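Long-range contacts in lipoxygenase (Cyanothece sp., PDB 5EK8), which is a non-heme iron 9R-lipoxygenase that probably inserts both atoms of molecular oxygen into a polyunsaturated fatty acid: residues 138-143 with 159-164; 59-64 with 374-379; 69-74 with 90-95; 76-81 with 114-119. One frame throughout, in Å; residues are numbered along the deposited sequence.

Interaction 1 of 4, residues 138-143 with 159-164; sequences IAYIIK and TVPYWP
Tyr140 carries its CG anti to the backbone N (chi1 -162°), which sends CG toward the segment 159-164, where Val160 CG1 meets the ring obliquely; Val160 likewise has CG1 anti to its own N (chi1 -180°), and that methyl meets CB and CG of Tyr140. The two segments belong to opposite sheets of the PLAT-domain beta-sandwich, strand 132-143 at the margin of the four-stranded antiparallel sheet and strand 152-160 at the margin of the three-stranded mixed one. No hydrogen bond joins them, so side chains do all the work. The pyrrolidine of Pro161 crosses the Tyr140 side chain at about a right angle and lays CD over one ring face, a CH-pi contact with CD 3.8 Å from the ring centroid. CD sits off-centre toward the rim, and Pro161 CG comes 3.5 Å from Tyr140 CE1.

Both backbones depart from regular strand here. Ala139 and Tyr140 together face Val119 in a classic beta bulge, while Pro161 is the centre of an inverse gamma turn in which Tyr162 N reaches back to Val160 O through a weak bond. With the bulge, the CB atoms of two consecutive residues both point toward the segment 159-164: Tyr140 goes to the proline, and Ala139 to the edge of the Tyr162 ring, where its CB lies 3.9 Å from CE2.

Interaction 2 of 4, residues 59-64 with 374-379; sequences LLFSDT and CFRNLR
NH1 of Arg376 is gripped by two oxygens, OD1 of Asp63 across the contact at 2.9 Å and the backbone O of Trp163. This is an interdomain salt bridge: Asp63 follows strand 53-61 of the PLAT-domain beta-sandwich, and Arg376 sits in the last turn of helix 337-377 in the helical body of the lipoxygenase. The two side chains meet tip to tip, with NH2 giving the second bond, 3.0 Å to Asp63 OD2. The bidentate grip is therefore end-on, one nitrogen to each oxygen, although the carboxylate is turned 39° from the guanidinium plane. OD2 lies near that plane, whereas OD1 stands clearly out of it and is approached through its syn lone pair.

A bend at chi3 (73°) sets NE of Arg376 where Asp491 can pair with it, and the same aspartate bonds to the side-chain amide of Asn377. Asp63, Asp491 and the carbonyl of Trp163 together hold the guanidinium from several directions, while Tyr165 N, donating to Asp63 OD1, steadies the carboxylate; the two acids would be expected to balance the buried positive charge. Phe61 supplies the apolar half of the contact. The ring and the guanidinium are only 20° from parallel, with NH2 over one ring face, close to CD1, and CZ of the arginine 3.5 Å from the same carbon. Thr64 adds its methyl, CG2 lying 3.5 Å from NH2. At the far end of the phenyl ring, the helix carbonyl Arg376 O lies in the ring plane at the edge, 3.4 Å from Phe61 CZ.

Interaction 3 of 4, residues 69-74 with 90-95; sequences HNIELE and GVTDQN
The open end of the beta hairpin formed by strands 72-79 and 82-91 is closed here, where Ile71 and Thr92 bind each other twice. Thr92 N donates to Ile71 O at 3.1 Å, and Ile71 N donates to the hydroxyl of Thr92, OG1, at 2.9 Å and almost straight (170° at the hydrogen). A side-chain oxygen thus stands in for a strand carbonyl at the point where regular pairing stops. It can do so because OG1 sits between the backbone N and the carbonyl carbon (chi1 57°), and OG1 has a second hydrogen-bond partner in Leu68 O. Closer to the turn, Leu73 N bonds to Gly90 O, and the antiparallel, non-hydrogen-bonded pair Glu72 and Val91 lies between these links. Gly90 has backbone angles at which a CB would press against the preceding carbonyl oxygen.

The two sides of the hairpin differ in character. Glu72 CG and Val91 CG1 touch at 4.0 Å on one face. On the face bearing Leu73, its CD2 meets Thr92 CG2, from just past the end of the strand, at 3.8 Å, the side chains crossing at about a right angle, and Leu73 continues into the sandwich interior against Phe98 and Ile100 of strand 97-102. Ahead of Ile71 in the chain, the segment faces the helical part of the enzyme: His69 NE2 bonds to Asn377 O, and Asn70 ND2 to Glu484. Across the contact Asn70 N makes weak bonds to Thr92 O and Asp93 O, while its side-chain OD1 rests 3.8 Å from CG of Gln94.

Interaction 4 of 4, residues 76-81 with 114-119; sequences WDRDVG and DLELRV
Strands 76-79 and 115-119 run antiparallel with a marked twist, 123° between their directions, and Trp76 and Glu116 form a hydrogen-bonded pair: Trp76 N gives a straight bond to Glu116 O at 2.9 Å, and the return bond from Glu116 N is weak. They are the two central strands of the four-stranded sheet of the beta-sandwich. Two residues farther on, Arg78 N bonds to Asp114 O, and Asp77 turns its carboxylate to the residue just before the neighbouring strand, so that OD2 accepts from Asp114 N at 2.6 Å. Lys110 forms a salt bridge with that same oxygen.

On the face bearing Trp76 and Glu116, the guanidinium of Arg118 lies flat on the indole, planes 4° apart and centres 3.6 Å apart. CZ stands over the five-membered ring in a cation-pi stack, NH2 lies above CE3, and CD adds a CH-pi contact 3.8 Å from the five-ring centroid. Glu116 holds the cation from the side: OE1 lies near the guanidinium plane and takes bonds from both NE, at 2.9 Å, and NH2. The aliphatic part of Arg78 packs against Glu116, CG lying 3.7 Å from Glu116 CB, before NH2 goes on to Asp146.

Stacking fixes the tilt of the Arg118 plane and the carboxylate fixes its rotation within that plane, so face and edge serve different partners without competing. Glu116 would be expected to balance the charge of Arg118, which the indole face may also stabilise.

In the fold
Interactions 3 and 4 share strand 72-79 and use backbone pairing, 3 to outer strand 82-91 and 4 to central strand 115-126, the latter adding a cation-pi stack. Interaction 1 joins the margins of the two sheets by apolar and CH-pi contacts alone, and interaction 2 ties the sandwich to helix 337-377 by charge. Trp163 O, bound by Arg376, couples interactions 1 and 2; the bond from His69 to Asn377 O couples 2 and 3. Chemistry follows place: Leu59, Leu73 and Val119 in the sandwich interior are buried, the stacked cation of interaction 4 is partly exposed, and the interdomain salt bridge pairs a buried arginine with a partly exposed aspartate. All four lie away from the iron site.

Interaction 1 of 4, residues 138-143 with 159-164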
# COMPACT_ATOMS: atom_id res chain seq x y z
N ILE A 138 17.96 -5.49 16.54
CA ILE A 138 18.47 -4.31 17.24
C ILE A 138 17.89 -3.02 16.64
O ILE A 138 18.21 -2.65 15.51
CB ILE A 138 20.00 -4.25 17.21
CG1 ILE A 138 20.57 -5.38 18.07
CG2 ILE A 138 20.49 -2.89 17.71
CD1 ILE A 138 22.08 -5.43 18.09
N ALA A 139 17.04 -2.36 17.41
CA ALA A 139 16.34 -1.17 16.94
C ALA A 139 17.17 0.10 17.12
O ALA A 139 17.16 0.97 16.25
CB ALA A 139 15.00 -1.03 17.64
N TYR A 140 17.90 0.20 18.23
CA TYR A 140 18.71 1.40 18.44
C TYR A 140 19.82 1.16 19.46
O TYR A 140 19.74 0.24 20.27
CB TYR A 140 17.83 2.57 18.90
CG TYR A 140 18.46 3.94 18.75
CD1 TYR A 140 18.71 4.49 17.50
CD2 TYR A 140 18.79 4.70 19.87
CE1 TYR A 140 19.27 5.76 17.36
CE2 TYR A 140 19.35 5.96 19.75
CZ TYR A 140 19.59 6.48 18.49
OH TYR A 140 20.15 7.74 18.38
N ILE A 141 20.87 1.98 19.42
CA ILE A 141 21.94 1.86 20.41
C ILE A 141 22.32 3.21 21.02
O ILE A 141 22.60 4.17 20.30
CB ILE A 141 23.21 1.22 19.81
CG1 ILE A 141 22.91 -0.16 19.22
CG2 ILE A 141 24.28 1.08 20.87
CD1 ILE A 141 24.09 -0.79 18.53
N ILE A 142 22.30 3.27 22.34
CA ILE A 142 22.70 4.47 23.07
C ILE A 142 23.97 4.22 23.86
O ILE A 142 24.08 3.21 24.56
CB ILE A 142 21.60 4.92 24.03
CG1 ILE A 142 20.28 5.10 23.27
CG2 ILE A 142 22.01 6.20 24.73
CD1 ILE A 142 19.09 5.33 24.17
N LYS A 143 24.94 5.12 23.75
CA LYS A 143 26.18 4.97 24.49
C LYS A 143 26.05 5.53 25.91
O LYS A 143 25.59 6.66 26.10
CB LYS A 143 27.34 5.64 23.75
CG LYS A 143 27.72 4.92 22.47
CD LYS A 143 28.54 5.78 21.54
CE LYS A 143 28.80 5.06 20.22
NZ LYS A 143 29.39 5.96 19.20
N THR A 159 15.80 10.31 24.04
CA THR A 159 14.87 10.14 22.93
C THR A 159 15.37 9.07 21.97
O THR A 159 16.58 8.89 21.79
CB THR A 159 14.64 11.45 22.16
OG1 THR A 159 15.90 11.98 21.71
CG2 THR A 159 13.95 12.49 23.04
N VAL A 160 14.43 8.35 21.36
CA VAL A 160 14.76 7.30 20.40
C VAL A 160 13.99 7.51 19.11
O VAL A 160 12.76 7.63 19.13
CB VAL A 160 14.46 5.89 20.97
CG1 VAL A 160 14.81 4.81 19.94
CG2 VAL A 160 15.20 5.67 22.28
N PRO A 161 14.69 7.55 17.97
CA PRO A 161 14.03 7.67 16.67
C PRO A 161 13.43 6.34 16.21
O PRO A 161 13.87 5.77 15.22
CB PRO A 161 15.16 8.11 15.74
CG PRO A 161 16.37 7.51 16.34
CD PRO A 161 16.16 7.53 17.84
N TYR A 162 12.42 5.86 16.94
CA TYR A 162 11.77 4.60 16.60
C TYR A 162 10.56 4.82 15.70
O TYR A 162 9.55 5.38 16.13
CB TYR A 162 11.36 3.85 17.87
CG TYR A 162 10.88 2.44 17.61
CD1 TYR A 162 9.53 2.12 17.71
CD2 TYR A 162 11.78 1.44 17.25
CE1 TYR A 162 9.09 0.83 17.48
CE2 TYR A 162 11.34 0.14 17.01
CZ TYR A 162 10.00 -0.16 17.13
OH TYR A 162 9.54 -1.43 16.90
N TRP A 163 10.67 4.36 14.46
CA TRP A 163 9.65 4.55 13.43
C TRP A 163 9.18 6.00 13.35
O TRP A 163 7.99 6.28 13.52
CB TRP A 163 8.45 3.63 13.69
CG TRP A 163 8.68 2.22 13.26
CD1 TRP A 163 9.50 1.30 13.85
CD2 TRP A 163 8.07 1.55 12.14
NE1 TRP A 163 9.44 0.11 13.17
CE2 TRP A 163 8.57 0.24 12.12
CE3 TRP A 163 7.16 1.94 11.16
CZ2 TRP A 163 8.19 -0.69 11.15
CZ3 TRP A 163 6.77 1.02 10.20
CH2 TRP A 163 7.29 -0.28 10.21
N PRO A 164 10.11 6.92 13.09
CA PRO A 164 9.74 8.34 13.11
C PRO A 164 8.82 8.70 11.95
O PRO A 164 8.89 8.07 10.90
CB PRO A 164 11.09 9.05 12.98
CG PRO A 164 11.94 8.09 12.23
CD PRO A 164 11.52 6.72 12.68

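Interaction 2 of 4, residues 59-64 with 374-379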
# COMPACT_ATOMS: atom_id res chain seq x y z
N LEU A 59 12.82 6.25 28.26
CA LEU A 59 12.94 6.41 26.82
C LEU A 59 11.70 7.05 26.21
O LEU A 59 10.57 6.68 26.54
CB LEU A 59 13.19 5.06 26.15
CG LEU A 59 14.45 4.32 26.59
CD1 LEU A 59 14.70 3.11 25.70
CD2 LEU A 59 15.66 5.25 26.59
N LEU A 60 11.92 8.02 25.33
CA LEU A 60 10.83 8.70 24.64
C LEU A 60 11.02 8.63 23.12
O LEU A 60 12.15 8.54 22.64
CB LEU A 60 10.75 10.16 25.09
CG LEU A 60 10.70 10.45 26.59
CD1 LEU A 60 10.74 11.94 26.85
CD2 LEU A 60 9.45 9.84 27.22
N PHE A 61 9.92 8.66 22.37
CA PHE A 61 9.99 8.84 20.92
C PHE A 61 10.69 10.16 20.63
O PHE A 61 10.47 11.15 21.33
CB PHE A 61 8.60 8.85 20.28
CG PHE A 61 7.93 7.51 20.25
CD1 PHE A 61 8.02 6.71 19.13
CD2 PHE A 61 7.18 7.07 21.33
CE1 PHE A 61 7.39 5.49 19.08
CE2 PHE A 61 6.54 5.84 21.29
CZ PHE A 61 6.65 5.05 20.16
N SER A 62 11.53 10.18 19.60
CA SER A 62 12.24 11.41 19.24
C SER A 62 11.32 12.48 18.66
O SER A 62 11.59 13.68 18.79
CB SER A 62 13.37 11.10 18.26
OG SER A 62 12.85 10.58 17.05
N ASP A 63 10.22 12.07 18.02
CA ASP A 63 9.37 13.01 17.30
C ASP A 63 8.14 13.50 18.07
O ASP A 63 7.73 14.65 17.91
CB ASP A 63 8.92 12.42 15.95
CG ASP A 63 8.24 11.06 16.09
OD1 ASP A 63 7.87 10.48 15.03
OD2 ASP A 63 8.06 10.56 17.22
N THR A 64 7.55 12.64 18.90
CA THR A 64 6.38 13.03 19.69
C THR A 64 6.73 13.25 21.16
O THR A 64 5.93 13.80 21.91
CB THR A 64 5.25 11.98 19.60
OG1 THR A 64 5.68 10.75 20.19
CG2 THR A 64 4.84 11.75 18.15
N CYS A 374 0.94 1.32 14.05
CA CYS A 374 0.92 -0.05 14.56
C CYS A 374 2.27 -0.47 15.12
O CYS A 374 2.38 -0.84 16.28
CB CYS A 374 0.50 -1.02 13.46
SG CYS A 374 0.77 -2.76 13.86
N PHE A 375 3.30 -0.40 14.27
CA PHE A 375 4.63 -0.82 14.69
C PHE A 375 5.19 0.12 15.75
O PHE A 375 6.09 -0.24 16.50
CB PHE A 375 5.57 -0.90 13.49
CG PHE A 375 5.39 -2.14 12.66
CD1 PHE A 375 5.99 -3.33 13.04
CD2 PHE A 375 4.59 -2.12 11.53
CE1 PHE A 375 5.82 -4.47 12.28
CE2 PHE A 375 4.42 -3.26 10.77
CZ PHE A 375 5.03 -4.44 11.15
N ARG A 376 4.65 1.34 15.81
CA ARG A 376 5.07 2.28 16.83
C ARG A 376 4.57 1.90 18.21
O ARG A 376 5.29 2.05 19.19
CB ARG A 376 4.60 3.69 16.49
CG ARG A 376 5.53 4.48 15.59
CD ARG A 376 4.94 5.84 15.26
NE ARG A 376 4.99 6.75 16.40
CZ ARG A 376 5.92 7.69 16.56
NH1 ARG A 376 6.87 7.84 15.65
NH2 ARG A 376 5.90 8.48 17.62
N ASN A 377 3.34 1.40 18.29
CA ASN A 377 2.69 1.29 19.60
C ASN A 377 2.18 -0.09 20.03
O ASN A 377 1.75 -0.26 21.17
CB ASN A 377 1.53 2.28 19.67
CG ASN A 377 1.97 3.71 19.41
OD1 ASN A 377 2.51 4.38 20.29
ND2 ASN A 377 1.73 4.20 18.19
N LEU A 378 2.22 -1.07 19.13
CA LEU A 378 1.66 -2.39 19.45
C LEU A 378 2.74 -3.44 19.70
O LEU A 378 3.37 -3.93 18.76
CB LEU A 378 0.73 -2.85 18.33
CG LEU A 378 -0.51 -1.97 18.12
CD1 LEU A 378 -1.42 -2.56 17.05
CD2 LEU A 378 -1.26 -1.78 19.43
N ARG A 379 2.94 -3.78 20.97
CA ARG A 379 3.94 -4.78 21.36
C ARG A 379 3.37 -5.89 22.23
O ARG A 379 3.23 -7.03 21.78
CB ARG A 379 5.10 -4.10 22.09
CG ARG A 379 6.22 -3.67 21.17
CD ARG A 379 7.09 -2.60 21.78
NE ARG A 379 7.28 -1.51 20.83
CZ ARG A 379 6.81 -0.28 21.00
NH1 ARG A 379 7.03 0.64 20.08
NH2 ARG A 379 6.14 0.03 22.10

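Interaction 3 of 4, residues 69-74 with 90-95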
# COMPACT_ATOMS: atom_id res chain seq x y z
N HIS A 69 6.97 2.80 25.05
CA HIS A 69 6.41 1.88 26.04
C HIS A 69 6.61 0.40 25.72
O HIS A 69 6.55 -0.01 24.56
CB HIS A 69 4.92 2.15 26.19
CG HIS A 69 4.17 2.07 24.90
ND1 HIS A 69 4.05 3.14 24.04
CD2 HIS A 69 3.50 1.05 24.32
CE1 HIS A 69 3.34 2.78 22.99
NE2 HIS A 69 3.00 1.51 23.13
N ASN A 70 6.84 -0.38 26.77
CA ASN A 70 6.86 -1.84 26.69
C ASN A 70 7.80 -2.38 25.62
O ASN A 70 7.49 -3.34 24.92
CB ASN A 70 5.45 -2.38 26.44
CG ASN A 70 4.42 -1.80 27.39
OD1 ASN A 70 4.76 -1.22 28.42
ND2 ASN A 70 3.14 -1.95 27.04
N ILE A 71 8.96 -1.74 25.47
CA ILE A 71 9.93 -2.17 24.48
C ILE A 71 11.13 -2.78 25.20
O ILE A 71 11.51 -2.33 26.29
CB ILE A 71 10.36 -1.02 23.55
CG1 ILE A 71 10.93 -1.56 22.25
CG2 ILE A 71 11.33 -0.07 24.26
CD1 ILE A 71 10.87 -0.57 21.11
N GLU A 72 11.70 -3.82 24.61
CA GLU A 72 12.76 -4.57 25.27
C GLU A 72 14.08 -3.82 25.21
O GLU A 72 14.43 -3.21 24.19
CB GLU A 72 12.92 -5.96 24.66
CG GLU A 72 11.82 -6.93 25.09
CD GLU A 72 11.91 -8.28 24.39
OE1 GLU A 72 13.04 -8.76 24.14
OE2 GLU A 72 10.85 -8.86 24.08
N LEU A 73 14.81 -3.85 26.32
CA LEU A 73 16.10 -3.20 26.44
C LEU A 73 17.15 -4.20 26.89
O LEU A 73 16.90 -5.03 27.77
CB LEU A 73 16.03 -2.03 27.42
CG LEU A 73 15.95 -0.61 26.88
CD1 LEU A 73 15.08 -0.51 25.65
CD2 LEU A 73 15.42 0.30 27.98
N GLU A 74 18.33 -4.13 26.28
CA GLU A 74 19.43 -4.99 26.69
C GLU A 74 20.64 -4.15 27.11
O GLU A 74 21.04 -3.22 26.42
CB GLU A 74 19.81 -5.95 25.56
CG GLU A 74 18.71 -6.95 25.19
CD GLU A 74 19.11 -7.89 24.06
OE1 GLU A 74 20.15 -7.65 23.40
OE2 GLU A 74 18.39 -8.89 23.83
N GLY A 90 15.62 -6.60 30.01
CA GLY A 90 14.52 -5.90 30.65
C GLY A 90 13.68 -5.09 29.69
O GLY A 90 13.99 -4.99 28.50
N VAL A 91 12.59 -4.52 30.20
CA VAL A 91 11.66 -3.76 29.37
C VAL A 91 11.36 -2.38 29.96
O VAL A 91 11.64 -2.10 31.12
CB VAL A 91 10.31 -4.50 29.18
CG1 VAL A 91 10.55 -5.93 28.77
CG2 VAL A 91 9.49 -4.45 30.47
N THR A 92 10.78 -1.52 29.14
CA THR A 92 10.27 -0.24 29.60
C THR A 92 8.84 -0.41 30.09
O THR A 92 8.11 -1.26 29.58
CB THR A 92 10.31 0.82 28.49
OG1 THR A 92 9.55 0.34 27.36
CG2 THR A 92 11.74 1.10 28.06
N ASP A 93 8.42 0.39 31.07
CA ASP A 93 7.01 0.39 31.46
C ASP A 93 6.24 1.28 30.50
O ASP A 93 6.78 1.75 29.50
CB ASP A 93 6.81 0.82 32.92
CG ASP A 93 7.38 2.21 33.23
OD1 ASP A 93 7.77 2.43 34.40
OD2 ASP A 93 7.43 3.07 32.34
N GLN A 94 4.97 1.54 30.82
CA GLN A 94 4.11 2.31 29.94
C GLN A 94 4.55 3.77 29.86
O GLN A 94 4.18 4.49 28.93
CB GLN A 94 2.66 2.21 30.40
CG GLN A 94 2.11 0.79 30.35
CD GLN A 94 0.68 0.69 30.86
OE1 GLN A 94 0.27 1.45 31.74
NE2 GLN A 94 -0.08 -0.26 30.31
N ASN A 95 5.35 4.20 30.83
CA ASN A 95 5.91 5.55 30.82
C ASN A 95 7.32 5.57 30.23
O ASN A 95 8.02 6.58 30.33
CB ASN A 95 5.94 6.14 32.22
CG ASN A 95 4.57 6.10 32.89
OD1 ASN A 95 4.47 5.83 34.09
ND2 ASN A 95 3.52 6.37 32.12

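Interaction 4 of 4, residues 76-81 with 114-119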
# COMPACT_ATOMS: atom_id res chain seq x y z
N TRP A 76 24.50 -3.92 27.53
CA TRP A 76 25.70 -4.53 27.00
C TRP A 76 26.93 -3.74 27.40
O TRP A 76 26.86 -2.54 27.62
CB TRP A 76 25.64 -4.62 25.47
CG TRP A 76 24.66 -5.62 24.94
CD1 TRP A 76 23.31 -5.51 24.94
CD2 TRP A 76 24.96 -6.88 24.32
NE1 TRP A 76 22.74 -6.62 24.37
CE2 TRP A 76 23.73 -7.48 23.98
CE3 TRP A 76 26.15 -7.55 24.03
CZ2 TRP A 76 23.66 -8.72 23.35
CZ3 TRP A 76 26.08 -8.79 23.40
CH2 TRP A 76 24.84 -9.36 23.08
N ASP A 77 28.07 -4.42 27.47
CA ASP A 77 29.34 -3.73 27.55
C ASP A 77 29.90 -3.56 26.15
O ASP A 77 30.16 -4.55 25.45
CB ASP A 77 30.33 -4.48 28.42
CG ASP A 77 31.68 -3.80 28.46
OD1 ASP A 77 32.51 -4.05 27.56
OD2 ASP A 77 31.91 -3.01 29.40
N ARG A 78 30.08 -2.30 25.76
CA ARG A 78 30.77 -1.97 24.52
C ARG A 78 32.25 -1.80 24.81
O ARG A 78 32.64 -0.99 25.66
CB ARG A 78 30.19 -0.69 23.91
CG ARG A 78 30.17 0.48 24.87
CD ARG A 78 30.12 1.81 24.16
NE ARG A 78 30.43 2.91 25.07
CZ ARG A 78 31.64 3.44 25.22
NH1 ARG A 78 32.66 2.98 24.50
NH2 ARG A 78 31.84 4.43 26.07
N ASP A 79 33.08 -2.57 24.12
CA ASP A 79 34.52 -2.43 24.26
C ASP A 79 35.13 -2.17 22.90
O ASP A 79 34.69 -2.72 21.89
CB ASP A 79 35.13 -3.68 24.92
CG ASP A 79 34.38 -4.95 24.57
OD1 ASP A 79 33.69 -4.96 23.53
OD2 ASP A 79 34.47 -5.94 25.33
N VAL A 80 36.13 -1.29 22.87
CA VAL A 80 36.79 -0.93 21.62
C VAL A 80 37.66 -2.08 21.12
O VAL A 80 38.43 -2.68 21.87
CB VAL A 80 37.65 0.35 21.79
CG1 VAL A 80 36.77 1.53 22.15
CG2 VAL A 80 38.71 0.15 22.86
N GLY A 81 37.50 -2.39 19.83
CA GLY A 81 38.24 -3.47 19.20
C GLY A 81 38.07 -4.81 19.90
O GLY A 81 39.01 -5.61 19.97
N ASP A 114 31.79 -0.68 30.50
CA ASP A 114 31.53 0.57 29.79
C ASP A 114 30.20 0.42 29.08
O ASP A 114 30.11 -0.22 28.03
CB ASP A 114 32.65 0.89 28.80
CG ASP A 114 34.01 0.99 29.47
OD1 ASP A 114 34.06 1.35 30.67
OD2 ASP A 114 35.04 0.70 28.81
N LEU A 115 29.16 1.01 29.65
CA LEU A 115 27.78 0.65 29.31
C LEU A 115 27.31 1.08 27.93
O LEU A 115 27.77 2.06 27.35
CB LEU A 115 26.83 1.22 30.37
CG LEU A 115 26.92 0.51 31.72
CD1 LEU A 115 25.90 1.06 32.69
CD2 LEU A 115 26.73 -1.00 31.54
N GLU A 116 26.37 0.29 27.41
CA GLU A 116 25.74 0.49 26.12
C GLU A 116 24.33 -0.08 26.19
O GLU A 116 24.14 -1.24 26.54
CB GLU A 116 26.54 -0.19 25.00
CG GLU A 116 25.73 -0.51 23.76
CD GLU A 116 26.55 -1.20 22.67
OE1 GLU A 116 26.25 -2.36 22.33
OE2 GLU A 116 27.50 -0.56 22.15
N LEU A 117 23.35 0.75 25.87
CA LEU A 117 21.95 0.33 25.96
C LEU A 117 21.37 0.03 24.58
O LEU A 117 21.44 0.87 23.68
CB LEU A 117 21.13 1.41 26.65
CG LEU A 117 19.76 0.97 27.18
CD1 LEU A 117 19.93 -0.03 28.31
CD2 LEU A 117 18.96 2.18 27.62
N ARG A 118 20.80 -1.15 24.42
CA ARG A 118 20.21 -1.53 23.14
C ARG A 118 18.69 -1.58 23.21
O ARG A 118 18.11 -2.24 24.07
CB ARG A 118 20.75 -2.88 22.67
CG ARG A 118 22.26 -2.91 22.50
CD ARG A 118 22.70 -4.13 21.70
NE ARG A 118 24.15 -4.30 21.73
CZ ARG A 118 24.79 -5.33 21.19
NH1 ARG A 118 24.11 -6.29 20.58
NH2 ARG A 118 26.11 -5.40 21.27
N VAL A 119 18.06 -0.86 22.29
CA VAL A 119 16.63 -0.95 22.08
C VAL A 119 16.38 -2.08 21.09
O VAL A 119 16.92 -2.07 19.97
CB VAL A 119 16.03 0.37 21.54
CG1 VAL A 119 14.51 0.27 21.46
CG2 VAL A 119 16.44 1.55 22.43